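Local structure of CarG (Serratia, 4O7J) at residues 39-44 with 51-56; 81-86 with 90-95; 116-119 with 125-128. The protein is linked to intrinsic carbapenem resistance in Serratia and structurally resembles lysozyme inhibitors. One frame throughout, in Å; residues are numbered along the deposited sequence.

Contact 1: 39-44 with 51-56; sequences GLTFFI and YSIMPV
Phe43 and Ile53 form the non-hydrogen-bonded pair of a beta hairpin whose strands, 37-45 and 51-53, belong to the antiparallel sheet of CarG that also holds strand 22-29. Next to it, Ile44 and Ser52 make a hydrogen-bonded pair: Ile44 N gives a nearly straight bond to Ser52 O (2.8 Å, 173° at the hydrogen), and Ser52 N returns one to Ile44 O. The pairing carries on past the end of the second strand, where Met54 N reaches Phe42 O at 3.0 Å. Beyond that the backbones part, and a water bridges Phe42 N and Met54 O.

On one side of the hairpin Ile53 lies alongside Phe43, pointing the same way. Its CG1 is anti to the backbone N (chi1 -173°), and the extended chain beyond it runs along the ring until CD1 is 3.7 Å from Phe43 CE2; the same methyl meets Thr41 CG2 at 4.0 Å. On the other side Met54 is extended at chi2 (-179°), which carries its SD to Phe42 CB at 3.7 Å and Ile44 CG1 at 3.8 Å. The sulfur lies oblique to the Phe42 ring, 5.3 Å from its centroid, a Met-aromatic contact.

Strand 22-29 flanks 37-45 along its other edge. Tyr126 of strand 126-135 and Phe114 of strand 107-116 pack on the side of Ile44 and Met54, while Ser52 OG is hydrogen-bonded to Asp30 of the second subunit, whose Ala27 and Thr63 pack on Phe43 and Ile53.

Contact 2: 81-86 with 90-95; sequences RLFKIK and YLVTAR
The Tyr90 ring has Ile85 N at its edge, in the ring plane, while Ile85 CG1 approaches obliquely to 3.8 Å from Tyr90 CE2; the two side chains cross at about a right angle. Tyr90 CG is anti to its carbonyl carbon (chi1 -55°), which turns the ring along the hairpin toward Ile85. The Phe83 ring has Tyr90 O near its plane at one edge, and Val92 CG2 comes in obliquely, 3.7 Å from Phe83 CD1.

Four backbone bonds join the strands. Phe83 N to Tyr90 O is almost straight at 175°; Tyr90 N answers to Phe83 O at 2.8 Å. Arg81 and Val92 exchange a second, more bent pair. Between these two hydrogen-bonded pairs stands Leu82 opposite Leu91, on the other face of the sheet, their CD1 methyls 4.3 Å apart. Leu82 CD1 also lies 3.6 Å from Tyr90 O.

Helix 152-155 covers the Phe83 and Val92 face through Leu155, and Tyr147 OH bonds to Val92 O. Backbone bonds thus set the register of this hairpin, and across it the side chains meet each other through apolar contacts.

Contact 3: 116-119 with 125-128; sequences VSRD and LYEW
Val116 and Tyr126 pair antiparallel, as a non-hydrogen-bonded pair, where strand 107-116 ends and strand 126-135 begins, in a beta hairpin with a long connecting loop. The backbone link is slight: Ser117 N donates to Leu125 O at 2.8 Å. Two CA-H...O contacts back it up, from Val116 CA to the same Leu125 O and from Leu125 CA to Ser117 O.

Apolar packing centres on Leu125, the residue with most surface covered here. Its CG sits over the centre of the Tyr126 ring, 3.7 Å above the plane, while CD1 swings to within 3.4 Å of Ser117 O and 3.9 Å of Val116 CG1. The edge of the same ring takes Val116 CG2, in plane and 3.8 Å from Tyr126 CD1.

The second subunit reaches this loop too: its Asn32 hydrogen-bonds to Ser117 O, and its Asp30 packs on Leu125. Among the polar groups, the Arg118 chain bends at chi2 (112°) and chi3, which brings its guanidinium back across the leucine, so that Leu125 CD1 lies over one face, offset toward the rim. The guanidinium stands nearly perpendicular to the tyrosine ring, the planes 85° apart, and Arg118 NH1 comes to 3.5 Å from Tyr126 OH, a close approach that does not amount to a hydrogen bond.

The three contacts follow one another along the chain, each closing before the next opens. Contact 1 belongs to the sheet that also holds strand 22-29; contacts 2 and 3 reach the four-stranded antiparallel sheet, at strands 78-85 and 126-135 respectively, the outermost within the chain. The centres of contacts 1 and 2 lie about 15 Å apart. Those of contacts 1 and 3 are about 12 Å apart, and those of contacts 2 and 3 about 19 Å. All three touch: Phe42 packs on Leu82 and Leu91, Met54 CE lies 3.5 Å from Trp128 CD1, and Trp128 reaches Leu82 and Leu91. The sheets thus share a core around Phe42 and Trp128, while contacts 1 and 3 also meet the second subunit.

Contact 1: 39-44 with 51-56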
# COMPACT_ATOMS: atom_id res chain seq x y z
N GLY A 39 -5.57 -4.28 7.03
CA GLY A 39 -5.04 -4.46 5.71
C GLY A 39 -3.68 -5.13 5.66
O GLY A 39 -2.84 -4.91 6.56
N LEU A 40 -3.49 -5.98 4.65
CA LEU A 40 -2.18 -6.60 4.41
C LEU A 40 -1.54 -5.99 3.13
O LEU A 40 -2.19 -5.93 2.07
CB LEU A 40 -2.38 -8.07 4.11
CG LEU A 40 -3.03 -8.83 5.25
CD1 LEU A 40 -3.30 -10.28 4.82
CD2 LEU A 40 -2.12 -8.86 6.46
N THR A 41 -0.28 -5.64 3.23
CA THR A 41 0.50 -5.11 2.10
C THR A 41 1.76 -6.02 1.97
O THR A 41 2.40 -6.34 2.97
CB THR A 41 0.86 -3.62 2.34
OG1 THR A 41 -0.31 -2.87 2.72
CG2 THR A 41 1.41 -2.99 1.00
N PHE A 42 2.05 -6.48 0.74
CA PHE A 42 3.12 -7.44 0.41
C PHE A 42 4.22 -6.79 -0.38
O PHE A 42 4.00 -6.15 -1.37
CB PHE A 42 2.58 -8.62 -0.35
CG PHE A 42 1.55 -9.45 0.42
CD1 PHE A 42 0.22 -9.12 0.33
CD2 PHE A 42 1.94 -10.53 1.17
CE1 PHE A 42 -0.74 -9.79 1.04
CE2 PHE A 42 0.99 -11.26 1.87
CZ PHE A 42 -0.34 -10.86 1.83
N PHE A 43 5.46 -6.99 0.08
CA PHE A 43 6.62 -6.49 -0.60
C PHE A 43 7.62 -7.61 -0.77
O PHE A 43 8.19 -8.06 0.25
CB PHE A 43 7.29 -5.34 0.18
CG PHE A 43 6.40 -4.18 0.46
CD1 PHE A 43 5.62 -4.17 1.58
CD2 PHE A 43 6.44 -3.03 -0.32
CE1 PHE A 43 4.84 -3.10 1.87
CE2 PHE A 43 5.62 -1.95 -0.05
CZ PHE A 43 4.78 -2.00 1.03
N ILE A 44 7.98 -7.88 -2.02
CA ILE A 44 8.89 -8.99 -2.37
C ILE A 44 10.33 -8.45 -2.53
O ILE A 44 10.56 -7.42 -3.20
CB ILE A 44 8.50 -9.65 -3.65
CG1 ILE A 44 7.11 -10.29 -3.52
CG2 ILE A 44 9.56 -10.70 -4.02
CD1 ILE A 44 6.98 -11.29 -2.38
N TYR A 51 12.65 -3.52 -3.20
CA TYR A 51 11.44 -4.24 -2.85
C TYR A 51 10.37 -3.99 -3.88
O TYR A 51 10.22 -2.87 -4.40
CB TYR A 51 10.93 -3.84 -1.44
CG TYR A 51 11.77 -4.41 -0.38
CD1 TYR A 51 12.97 -3.81 -0.04
CD2 TYR A 51 11.42 -5.60 0.26
CE1 TYR A 51 13.80 -4.37 0.92
CE2 TYR A 51 12.25 -6.17 1.21
CZ TYR A 51 13.42 -5.52 1.55
OH TYR A 51 14.25 -6.08 2.51
N SER A 52 9.62 -5.04 -4.22
CA SER A 52 8.61 -4.97 -5.24
C SER A 52 7.21 -5.10 -4.57
O SER A 52 6.88 -6.14 -3.95
CB SER A 52 8.89 -6.10 -6.19
OG SER A 52 8.12 -6.06 -7.39
N ILE A 53 6.39 -4.08 -4.67
CA ILE A 53 5.08 -4.09 -4.02
C ILE A 53 4.11 -4.90 -4.89
O ILE A 53 3.98 -4.68 -6.09
CB ILE A 53 4.60 -2.65 -3.67
CG1 ILE A 53 3.29 -2.69 -2.85
CG2 ILE A 53 4.38 -1.80 -4.93
CD1 ILE A 53 2.78 -1.34 -2.36
N MET A 54 3.45 -5.89 -4.30
CA MET A 54 2.53 -6.71 -4.99
C MET A 54 1.14 -6.02 -5.12
O MET A 54 0.64 -5.48 -4.16
CB MET A 54 2.36 -8.07 -4.28
CG MET A 54 3.61 -8.89 -4.23
SD MET A 54 3.32 -10.47 -3.42
CE MET A 54 2.33 -11.29 -4.68
N PRO A 55 0.55 -6.04 -6.35
CA PRO A 55 -0.84 -5.61 -6.52
C PRO A 55 -1.88 -6.51 -5.86
O PRO A 55 -1.60 -7.71 -5.54
CB PRO A 55 -1.00 -5.57 -8.07
CG PRO A 55 -0.08 -6.63 -8.57
CD PRO A 55 1.10 -6.63 -7.59
N VAL A 56 -3.02 -5.92 -5.61
CA VAL A 56 -4.21 -6.66 -5.21
C VAL A 56 -4.75 -7.23 -6.54
O VAL A 56 -4.90 -6.49 -7.53
CB VAL A 56 -5.25 -5.78 -4.52
CG1 VAL A 56 -6.55 -6.55 -4.30
CG2 VAL A 56 -4.68 -5.29 -3.17
O HOH W 1 0.43 -5.89 -1.52

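Contact 2: 81-86 with 90-95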
# COMPACT_ATOMS: atom_id res chain seq x y z
N ARG A 81 -6.63 -13.72 4.78
CA ARG A 81 -5.80 -14.37 5.75
C ARG A 81 -4.72 -15.19 5.07
O ARG A 81 -4.97 -15.84 4.08
CB ARG A 81 -6.68 -15.19 6.75
CG ARG A 81 -5.93 -15.76 7.94
CD ARG A 81 -6.86 -16.29 9.06
NE ARG A 81 -7.76 -15.28 9.58
CZ ARG A 81 -8.73 -15.53 10.47
NH1 ARG A 81 -8.93 -16.76 10.92
NH2 ARG A 81 -9.52 -14.54 10.85
N LEU A 82 -3.51 -15.13 5.63
CA LEU A 82 -2.39 -15.90 5.16
C LEU A 82 -2.24 -17.24 5.82
O LEU A 82 -2.32 -17.36 7.08
CB LEU A 82 -1.13 -15.05 5.31
CG LEU A 82 0.05 -15.15 4.40
CD1 LEU A 82 -0.25 -14.93 2.94
CD2 LEU A 82 1.12 -14.21 4.98
N PHE A 83 -2.04 -18.26 5.00
CA PHE A 83 -1.77 -19.63 5.43
C PHE A 83 -0.48 -20.11 4.81
O PHE A 83 -0.04 -19.60 3.79
CB PHE A 83 -2.90 -20.53 4.97
CG PHE A 83 -4.18 -20.27 5.66
CD1 PHE A 83 -5.02 -19.28 5.21
CD2 PHE A 83 -4.55 -20.99 6.85
CE1 PHE A 83 -6.21 -18.99 5.87
CE2 PHE A 83 -5.73 -20.73 7.47
CZ PHE A 83 -6.56 -19.71 7.00
N LYS A 84 0.07 -21.14 5.35
CA LYS A 84 1.27 -21.70 4.85
C LYS A 84 1.21 -23.25 4.89
O LYS A 84 0.78 -23.80 5.85
CB LYS A 84 2.46 -21.20 5.63
CG LYS A 84 3.75 -21.77 5.14
CD LYS A 84 4.92 -21.22 5.89
CE LYS A 84 4.72 -21.34 7.36
NZ LYS A 84 5.56 -20.37 8.12
N ILE A 85 1.62 -23.89 3.80
CA ILE A 85 1.77 -25.35 3.75
C ILE A 85 3.15 -25.69 3.26
O ILE A 85 3.52 -25.35 2.21
CB ILE A 85 0.81 -26.06 2.78
CG1 ILE A 85 -0.64 -25.73 3.06
CG2 ILE A 85 1.06 -27.57 2.76
CD1 ILE A 85 -1.18 -26.29 4.32
N LYS A 86 3.87 -26.38 4.12
CA LYS A 86 5.29 -26.54 3.98
C LYS A 86 5.92 -25.18 3.70
O LYS A 86 5.78 -24.31 4.50
CB LYS A 86 5.58 -27.60 2.96
CG LYS A 86 4.92 -28.92 3.33
CD LYS A 86 5.30 -30.03 2.37
CE LYS A 86 4.05 -30.76 1.97
NZ LYS A 86 3.42 -31.45 3.10
N TYR A 90 -0.19 -19.11 0.99
CA TYR A 90 -1.47 -18.96 0.29
C TYR A 90 -2.26 -17.87 0.94
O TYR A 90 -2.31 -17.77 2.18
CB TYR A 90 -2.27 -20.22 0.37
CG TYR A 90 -1.54 -21.41 -0.13
CD1 TYR A 90 -1.51 -21.72 -1.51
CD2 TYR A 90 -0.76 -22.18 0.72
CE1 TYR A 90 -0.81 -22.80 -1.96
CE2 TYR A 90 -0.07 -23.27 0.24
CZ TYR A 90 -0.09 -23.55 -1.08
OH TYR A 90 0.62 -24.61 -1.62
N LEU A 91 -2.70 -16.96 0.14
CA LEU A 91 -3.58 -15.91 0.59
C LEU A 91 -5.02 -16.32 0.32
O LEU A 91 -5.34 -16.69 -0.81
CB LEU A 91 -3.24 -14.64 -0.14
CG LEU A 91 -4.08 -13.43 0.30
CD1 LEU A 91 -3.93 -13.06 1.78
CD2 LEU A 91 -3.69 -12.27 -0.59
N VAL A 92 -5.88 -16.24 1.30
CA VAL A 92 -7.25 -16.70 1.22
C VAL A 92 -8.21 -15.58 1.57
O VAL A 92 -8.19 -15.04 2.69
CB VAL A 92 -7.50 -17.89 2.11
CG1 VAL A 92 -8.92 -18.43 1.84
CG2 VAL A 92 -6.46 -18.98 1.79
N THR A 93 -9.01 -15.21 0.58
CA THR A 93 -10.01 -14.16 0.74
C THR A 93 -11.32 -14.84 1.08
O THR A 93 -11.79 -15.69 0.30
CB THR A 93 -10.15 -13.24 -0.50
OG1 THR A 93 -8.91 -12.58 -0.73
CG2 THR A 93 -11.23 -12.17 -0.29
N ALA A 94 -11.92 -14.48 2.22
CA ALA A 94 -13.29 -14.93 2.53
C ALA A 94 -14.24 -13.79 2.20
O ALA A 94 -14.06 -12.62 2.69
CB ALA A 94 -13.37 -15.25 3.97
N ARG A 95 -15.32 -14.06 1.46
CA ARG A 95 -16.25 -13.02 1.11
C ARG A 95 -17.68 -13.56 1.26
O ARG A 95 -17.96 -14.63 0.75
CB ARG A 95 -16.02 -12.56 -0.36
CG ARG A 95 -16.93 -11.41 -0.80
CD ARG A 95 -16.55 -10.76 -2.12
NE ARG A 95 -16.80 -11.70 -3.20
CZ ARG A 95 -17.99 -11.94 -3.77
NH1 ARG A 95 -19.09 -11.28 -3.44
NH2 ARG A 95 -18.06 -12.87 -4.71

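Contact 3: 116-119 with 125-128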
# COMPACT_ATOMS: atom_id res chain seq x y z
N VAL A 116 5.19 -15.76 -10.20
CA VAL A 116 6.15 -14.86 -10.87
C VAL A 116 6.01 -14.90 -12.38
O VAL A 116 5.88 -15.99 -12.95
CB VAL A 116 7.57 -15.28 -10.53
CG1 VAL A 116 8.59 -14.24 -11.03
CG2 VAL A 116 7.70 -15.41 -9.05
N SER A 117 5.98 -13.73 -13.02
CA SER A 117 5.72 -13.65 -14.48
C SER A 117 6.87 -12.80 -15.02
O SER A 117 6.83 -11.60 -14.98
CB SER A 117 4.35 -13.05 -14.80
OG SER A 117 3.25 -13.80 -14.26
N ARG A 118 7.97 -13.45 -15.41
CA ARG A 118 9.24 -12.73 -15.60
C ARG A 118 9.32 -12.18 -17.00
O ARG A 118 8.99 -12.87 -17.90
CB ARG A 118 10.43 -13.65 -15.33
CG ARG A 118 11.75 -12.89 -15.09
CD ARG A 118 12.23 -13.03 -13.66
NE ARG A 118 12.76 -11.75 -13.17
CZ ARG A 118 12.95 -11.46 -11.88
NH1 ARG A 118 12.68 -12.37 -10.94
NH2 ARG A 118 13.42 -10.27 -11.53
N ASP A 119 9.75 -10.92 -17.15
CA ASP A 119 9.93 -10.24 -18.47
C ASP A 119 8.69 -10.32 -19.41
O ASP A 119 8.82 -10.30 -20.65
CB ASP A 119 11.22 -10.75 -19.17
N LEU A 125 5.18 -8.61 -12.27
CA LEU A 125 6.24 -9.55 -12.08
C LEU A 125 5.88 -10.53 -10.94
O LEU A 125 6.07 -11.77 -11.08
CB LEU A 125 7.50 -8.82 -11.70
CG LEU A 125 8.70 -9.68 -11.36
CD1 LEU A 125 8.98 -10.65 -12.49
CD2 LEU A 125 9.87 -8.78 -11.06
N TYR A 126 5.35 -9.96 -9.85
CA TYR A 126 4.93 -10.76 -8.67
C TYR A 126 3.49 -10.49 -8.36
O TYR A 126 3.07 -9.31 -8.16
CB TYR A 126 5.75 -10.39 -7.43
CG TYR A 126 7.24 -10.53 -7.61
CD1 TYR A 126 7.84 -11.75 -7.87
CD2 TYR A 126 8.04 -9.43 -7.50
CE1 TYR A 126 9.21 -11.87 -7.99
CE2 TYR A 126 9.39 -9.52 -7.70
CZ TYR A 126 9.97 -10.75 -7.94
OH TYR A 126 11.32 -10.84 -8.06
N GLU A 127 2.67 -11.56 -8.34
CA GLU A 127 1.24 -11.42 -8.04
C GLU A 127 0.67 -12.63 -7.27
O GLU A 127 1.27 -13.69 -7.24
CB GLU A 127 0.40 -11.19 -9.32
CG GLU A 127 0.26 -12.47 -10.07
CD GLU A 127 -0.25 -12.35 -11.52
OE1 GLU A 127 -0.52 -11.22 -12.00
OE2 GLU A 127 -0.34 -13.44 -12.14
N TRP A 128 -0.49 -12.43 -6.67
CA TRP A 128 -1.30 -13.48 -6.09
C TRP A 128 -2.26 -13.94 -7.20
O TRP A 128 -3.09 -13.17 -7.74
CB TRP A 128 -2.06 -12.96 -4.92
CG TRP A 128 -1.22 -12.71 -3.74
CD1 TRP A 128 -0.86 -11.53 -3.26
CD2 TRP A 128 -0.61 -13.71 -2.90
NE1 TRP A 128 -0.09 -11.68 -2.16
CE2 TRP A 128 0.11 -13.01 -1.91
CE3 TRP A 128 -0.55 -15.11 -2.91
CZ2 TRP A 128 0.80 -13.64 -0.92
CZ3 TRP A 128 0.15 -15.77 -1.94
CH2 TRP A 128 0.85 -15.03 -0.93